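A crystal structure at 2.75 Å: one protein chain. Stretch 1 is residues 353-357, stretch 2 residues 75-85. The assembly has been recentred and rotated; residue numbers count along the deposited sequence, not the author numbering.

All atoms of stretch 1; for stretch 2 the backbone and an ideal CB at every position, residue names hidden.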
ATOM      1  N   PRO B 353      29.248   7.345   2.749  1.00 56.13           N
ATOM      2  CA  PRO B 353      29.057   7.669   1.322  1.00 54.11           C
ATOM      3  C   PRO B 353      29.293   6.510   0.339  1.00 50.93           C
ATOM      4  O   PRO B 353      29.902   6.722  -0.673  1.00 50.92           O
ATOM      5  CB  PRO B 353      30.073   8.791   1.106  1.00 52.85           C
ATOM      6  CG  PRO B 353      31.221   8.363   2.020  1.00 55.42           C
ATOM      7  CD  PRO B 353      30.553   7.784   3.259  1.00 55.81           C
ATOM      8  N   LEU B 354      28.785   5.322   0.652  1.00 50.98           N
ATOM      9  CA  LEU B 354      28.888   4.111  -0.209  1.00 52.94           C
ATOM     10  C   LEU B 354      28.015   4.302  -1.461  1.00 52.56           C
ATOM     11  O   LEU B 354      28.332   3.694  -2.503  1.00 52.19           O
ATOM     12  CB  LEU B 354      28.447   2.880   0.596  1.00 51.68           C
ATOM     13  CG  LEU B 354      28.647   1.543  -0.108  1.00 51.78           C
ATOM     14  CD1 LEU B 354      30.108   1.311  -0.434  1.00 52.68           C
ATOM     15  CD2 LEU B 354      28.114   0.394   0.729  1.00 51.57           C
ATOM     16  N   GLU B 355      26.957   5.108  -1.357  1.00 50.45           N
ATOM     17  CA  GLU B 355      26.100   5.460  -2.510  1.00 51.93           C
ATOM     18  C   GLU B 355      26.221   6.968  -2.772  1.00 52.12           C
ATOM     19  O   GLU B 355      25.273   7.565  -3.291  1.00 51.07           O
ATOM     20  CB  GLU B 355      24.677   4.963  -2.246  1.00 53.98           C
ATOM     21  CG  GLU B 355      24.478   3.509  -2.621  1.00 55.68           C
ATOM     22  CD  GLU B 355      24.674   3.178  -4.100  1.00 58.88           C
ATOM     23  OE1 GLU B 355      24.361   4.063  -4.944  1.00 61.04           O
ATOM     24  OE2 GLU B 355      25.147   2.047  -4.414  1.00 60.87           O
ATOM     25  N   SER B 356      27.390   7.534  -2.494  1.00 53.40           N
ATOM     26  CA  SER B 356      27.778   8.932  -2.809  1.00 55.44           C
ATOM     27  C   SER B 356      26.663   9.855  -2.353  1.00 55.53           C
ATOM     28  O   SER B 356      26.247  10.736  -3.120  1.00 58.58           O
ATOM     29  CB  SER B 356      28.057   9.086  -4.277  1.00 56.61           C
ATOM     30  OG  SER B 356      29.026   8.134  -4.703  1.00 56.29           O
ATOM     31  N   THR B 357      26.210   9.634  -1.133  1.00 58.12           N
ATOM     32  CA  THR B 357      24.968  10.203  -0.552  1.00 60.73           C
ATOM     33  C   THR B 357      25.357  11.390   0.363  1.00 60.74           C
ATOM     34  O   THR B 357      24.446  12.114   0.792  1.00 59.11           O
ATOM     35  CB  THR B 357      24.136   9.026  -0.009  1.00 59.90           C
ATOM     36  OG1 THR B 357      22.900   9.475   0.529  1.00 61.34           O
ATOM     37  CG2 THR B 357      24.867   8.161   0.995  1.00 58.23           C
ATOM     38  N   UNK B  75      34.616  14.605 -13.495  1.00 55.59           N
ATOM     39  CA  UNK B  75      33.320  13.981 -13.873  1.00 54.28           C
ATOM     40  C   UNK B  75      33.231  12.583 -13.266  1.00 51.31           C
ATOM     41  O   UNK B  75      34.268  11.955 -13.000  1.00 51.30           O
ATOM     42  CB  UNK B  75      33.165  13.907 -15.393  1.00 54.28           C
ATOM     43  N   UNK B  76      31.994  12.129 -13.077  1.00 50.89           N
ATOM     44  CA  UNK B  76      31.656  10.826 -12.453  1.00 49.96           C
ATOM     45  C   UNK B  76      30.458  10.198 -13.183  1.00 50.13           C
ATOM     46  O   UNK B  76      29.361  10.796 -13.153  1.00 51.44           O
ATOM     47  CB  UNK B  76      31.339  10.999 -10.966  1.00 49.96           C
ATOM     48  N   UNK B  77      30.661   9.022 -13.777  1.00 49.82           N
ATOM     49  CA  UNK B  77      29.656   8.341 -14.631  1.00 52.21           C
ATOM     50  C   UNK B  77      29.097   7.095 -13.926  1.00 53.94           C
ATOM     51  O   UNK B  77      28.070   6.576 -14.399  1.00 59.39           O
ATOM     52  CB  UNK B  77      30.273   7.946 -15.974  1.00 52.21           C
ATOM     53  N   UNK B  78      29.717   6.646 -12.837  1.00 51.91           N
ATOM     54  CA  UNK B  78      29.393   5.372 -12.160  1.00 52.25           C
ATOM     55  C   UNK B  78      29.992   5.341 -10.750  1.00 53.96           C
ATOM     56  O   UNK B  78      31.012   6.019 -10.515  1.00 52.52           O
ATOM     57  CB  UNK B  78      29.910   4.184 -12.974  1.00 52.25           C
ATOM     58  N   UNK B  79      29.368   4.577  -9.848  1.00 55.46           N
ATOM     59  CA  UNK B  79      30.013   4.056  -8.606  1.00 55.66           C
ATOM     60  C   UNK B  79      30.513   2.648  -8.921  1.00 53.70           C
ATOM     61  O   UNK B  79      29.711   1.810  -9.360  1.00 51.70           O
ATOM     62  CB  UNK B  79      29.048   4.042  -7.419  1.00 55.66           C
ATOM     63  N   UNK B  80      31.796   2.404  -8.682  1.00 52.82           N
ATOM     64  CA  UNK B  80      32.454   1.095  -8.905  1.00 52.43           C
ATOM     65  C   UNK B  80      32.613   0.400  -7.549  1.00 53.93           C
ATOM     66  O   UNK B  80      33.025   1.063  -6.590  1.00 54.27           O
ATOM     67  CB  UNK B  80      33.811   1.261  -9.592  1.00 52.43           C
ATOM     68  N   UNK B  81      32.291  -0.892  -7.482  1.00 55.63           N
ATOM     69  CA  UNK B  81      32.420  -1.738  -6.266  1.00 54.53           C
ATOM     70  C   UNK B  81      33.467  -2.818  -6.531  1.00 51.74           C
ATOM     71  O   UNK B  81      33.164  -3.843  -7.175  1.00 50.07           O
ATOM     72  CB  UNK B  81      31.082  -2.372  -5.882  1.00 54.53           C
ATOM     73  N   UNK B  82      34.680  -2.561  -6.047  1.00 52.06           N
ATOM     74  CA  UNK B  82      35.802  -3.531  -6.002  1.00 53.24           C
ATOM     75  C   UNK B  82      35.754  -4.261  -4.657  1.00 51.32           C
ATOM     76  O   UNK B  82      35.541  -3.599  -3.633  1.00 48.61           O
ATOM     77  CB  UNK B  82      37.151  -2.835  -6.191  1.00 53.24           C
ATOM     78  N   UNK B  83      35.881  -5.588  -4.696  1.00 52.47           N
ATOM     79  CA  UNK B  83      36.168  -6.482  -3.536  1.00 52.51           C
ATOM     80  C   UNK B  83      34.916  -6.724  -2.673  1.00 50.90           C
ATOM     81  O   UNK B  83      35.074  -7.300  -1.610  1.00 48.99           O
ATOM     82  CB  UNK B  83      37.274  -5.879  -2.667  1.00 52.51           C
ATOM     83  N   UNK B  84      33.714  -6.378  -3.142  1.00 52.93           N
ATOM     84  CA  UNK B  84      32.473  -6.353  -2.326  1.00 52.48           C
ATOM     85  C   UNK B  84      31.708  -7.679  -2.374  1.00 54.82           C
ATOM     86  O   UNK B  84      31.024  -7.990  -1.378  1.00 62.36           O
ATOM     87  CB  UNK B  84      31.555  -5.227  -2.805  1.00 52.48           C
ATOM     88  N   UNK B  85      31.758  -8.419  -3.477  1.00 53.48           N
ATOM     89  CA  UNK B  85      30.952  -9.661  -3.628  1.00 54.97           C
ATOM     90  C   UNK B  85      31.594 -10.777  -2.814  1.00 57.13           C
ATOM     91  O   UNK B  85      30.887 -11.386  -1.988  1.00 60.05           O
ATOM     92  CB  UNK B  85      30.838 -10.076  -5.096  1.00 54.97           C
TER

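Position 75 lies in extended backbone with nothing of stretch 1 near its CB, so any beta-tolerant residue would do; it is Tyr 75.

At position 76 CA-to-CB points toward stretch 1, but the ideal CB is too distant for a short side chain to touch it. What lies ahead is the hydroxyl of Ser 356, able to give or accept a hydrogen bond. A long chain with a polar end would suit: lysine or arginine; glutamine would stop short. The deposited Lys 76 runs with all four chi angles near t, and this full extension brings NZ to 2.8 Å from Ser 356 OG, to which it donates a hydrogen bond.

Positions 77 and 78 have their CB atoms out of reach, and many residues would serve; they are Asn 77 and Ser 78.

At position 79 the stretches come nearest by CA, its CA 7.4 Å from the CA of Glu 355. Its ideal CB points toward stretch 1 and lies 4.9 Å from Ser 356 OG and 5.0 Å from Leu 354 O. That spacing leaves room for a few more atoms, and the strand angles, -95/126, favour a beta-branched residue. Valine would leave part of the gap unfilled; isoleucine or leucine reaches further. It is Ile 79, chi1 m and chi2 t: CD1 packs 3.4 Å from Glu 355 OE1 and 3.5 Å from Ser 356 OG, while CG2 lies 3.9 Å from Leu 354 O, apolar atoms against oxygens without hydrogen bonds.

Position 80 points elsewhere, and any beta-tolerant residue would do; Arg 80 does not touch stretch 1.

At position 81 the strand alternation brings CB back toward stretch 1, yet the ideal CB has nothing within 5.5 Å. Leu 354 and the carboxylate of Glu 355 lie beyond, so a long apolar chain, an aromatic or a basic residue could bridge the gap. Phe 81, chi1 m, presents its ring edge to two oxygens: CE1 is 3.7 Å from Leu 354 O and CZ is 3.4 Å from Glu 355 OE2. The slightly positive rim of an aromatic ring suits such neighbours. CE1 also packs 3.8 Å from Leu 354 CD1.

Positions 82 and 83 are out of reach. Most beta-tolerant residues suit 82; the positive phi of 78° at 83 would favour glycine, asparagine or aspartate. They are Thr 82 and Asn 83.

Position 84 points toward the Leu 354 side chain across a wide gap, suiting a large apolar residue such as phenylalanine or methionine. Phe 84 spans it, CZ reaching 3.5 Å from Leu 354 CD1.

At position 85 most side chains would serve; it holds Arg 85.

Stretch 2 75-85: YKNSIRFTNFR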
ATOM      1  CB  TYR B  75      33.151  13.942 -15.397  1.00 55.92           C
ATOM      2  CG  TYR B  75      32.758  15.254 -16.022  1.00 56.08           C
ATOM      3  CD1 TYR B  75      31.523  15.822 -15.748  1.00 55.88           C
ATOM      4  CD2 TYR B  75      33.593  15.920 -16.901  1.00 56.71           C
ATOM      5  CE1 TYR B  75      31.126  17.016 -16.328  1.00 56.17           C
ATOM      6  CE2 TYR B  75      33.206  17.111 -17.491  1.00 56.94           C
ATOM      7  CZ  TYR B  75      31.973  17.661 -17.201  1.00 56.07           C
ATOM      8  OH  TYR B  75      31.575  18.835 -17.754  1.00 55.55           O
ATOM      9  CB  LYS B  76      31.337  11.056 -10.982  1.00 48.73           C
ATOM     10  CG  LYS B  76      31.051   9.793 -10.191  1.00 49.21           C
ATOM     11  CD  LYS B  76      30.205  10.066  -8.972  1.00 50.78           C
ATOM     12  CE  LYS B  76      29.674   8.804  -8.351  1.00 51.06           C
ATOM     13  NZ  LYS B  76      28.726   9.133  -7.269  1.00 52.77           N
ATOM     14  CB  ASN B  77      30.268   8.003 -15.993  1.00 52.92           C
ATOM     15  CG  ASN B  77      30.474   9.233 -16.845  1.00 52.67           C
ATOM     16  OD1 ASN B  77      31.364  10.034 -16.568  1.00 53.16           O
ATOM     17  ND2 ASN B  77      29.638   9.407 -17.860  1.00 51.89           N
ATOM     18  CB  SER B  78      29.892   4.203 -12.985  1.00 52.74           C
ATOM     19  OG  SER B  78      29.468   2.969 -12.418  1.00 54.11           O
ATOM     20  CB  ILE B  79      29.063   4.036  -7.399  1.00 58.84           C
ATOM     21  CG1 ILE B  79      28.337   5.369  -7.212  1.00 62.92           C
ATOM     22  CG2 ILE B  79      29.827   3.651  -6.147  1.00 59.72           C
ATOM     23  CD1 ILE B  79      27.349   5.369  -6.068  1.00 67.03           C
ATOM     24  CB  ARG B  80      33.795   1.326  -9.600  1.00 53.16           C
ATOM     25  CG  ARG B  80      34.694   0.106  -9.627  1.00 53.73           C
ATOM     26  CD  ARG B  80      35.867   0.335 -10.545  1.00 54.67           C
ATOM     27  NE  ARG B  80      35.373   0.549 -11.894  1.00 53.20           N
ATOM     28  CZ  ARG B  80      36.003   1.224 -12.843  1.00 52.54           C
ATOM     29  NH1 ARG B  80      37.183   1.757 -12.613  1.00 54.48           N
ATOM     30  NH2 ARG B  80      35.447   1.362 -14.032  1.00 54.88           N
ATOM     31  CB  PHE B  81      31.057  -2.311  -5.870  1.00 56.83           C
ATOM     32  CG  PHE B  81      30.051  -1.245  -5.507  1.00 57.84           C
ATOM     33  CD1 PHE B  81      30.102  -0.607  -4.274  1.00 58.87           C
ATOM     34  CD2 PHE B  81      29.071  -0.849  -6.411  1.00 56.87           C
ATOM     35  CE1 PHE B  81      29.184   0.384  -3.951  1.00 59.64           C
ATOM     36  CE2 PHE B  81      28.149   0.135  -6.082  1.00 55.80           C
ATOM     37  CZ  PHE B  81      28.209   0.755  -4.856  1.00 56.69           C
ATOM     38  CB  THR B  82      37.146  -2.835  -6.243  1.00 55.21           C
ATOM     39  OG1 THR B  82      37.032  -2.082  -7.463  1.00 55.72           O
ATOM     40  CG2 THR B  82      38.312  -3.798  -6.296  1.00 55.45           C
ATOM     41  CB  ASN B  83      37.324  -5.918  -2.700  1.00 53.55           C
ATOM     42  CG  ASN B  83      38.244  -6.986  -2.157  1.00 54.17           C
ATOM     43  OD1 ASN B  83      38.576  -7.930  -2.852  1.00 53.24           O
ATOM     44  ND2 ASN B  83      38.684  -6.841  -0.923  1.00 54.43           N
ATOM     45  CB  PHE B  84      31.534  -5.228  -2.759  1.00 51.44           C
ATOM     46  CG  PHE B  84      31.511  -4.064  -1.801  1.00 52.09           C
ATOM     47  CD1 PHE B  84      32.406  -3.015  -1.944  1.00 51.39           C
ATOM     48  CD2 PHE B  84      30.595  -4.025  -0.759  1.00 51.96           C
ATOM     49  CE1 PHE B  84      32.391  -1.954  -1.057  1.00 52.61           C
ATOM     50  CE2 PHE B  84      30.576  -2.958   0.122  1.00 53.50           C
ATOM     51  CZ  PHE B  84      31.483  -1.927  -0.020  1.00 54.62           C
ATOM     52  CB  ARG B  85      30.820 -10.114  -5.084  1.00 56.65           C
ATOM     53  CG  ARG B  85      29.956 -11.363  -5.232  1.00 58.18           C
ATOM     54  CD  ARG B  85      29.671 -11.823  -6.654  1.00 58.08           C
ATOM     55  NE  ARG B  85      30.888 -12.219  -7.378  1.00 56.01           N
ATOM     56  CZ  ARG B  85      31.430 -11.550  -8.381  1.00 52.33           C
ATOM     57  NH1 ARG B  85      30.870 -10.443  -8.818  1.00 50.53           N
ATOM     58  NH2 ARG B  85      32.525 -11.999  -8.955  1.00 53.89           N
TER
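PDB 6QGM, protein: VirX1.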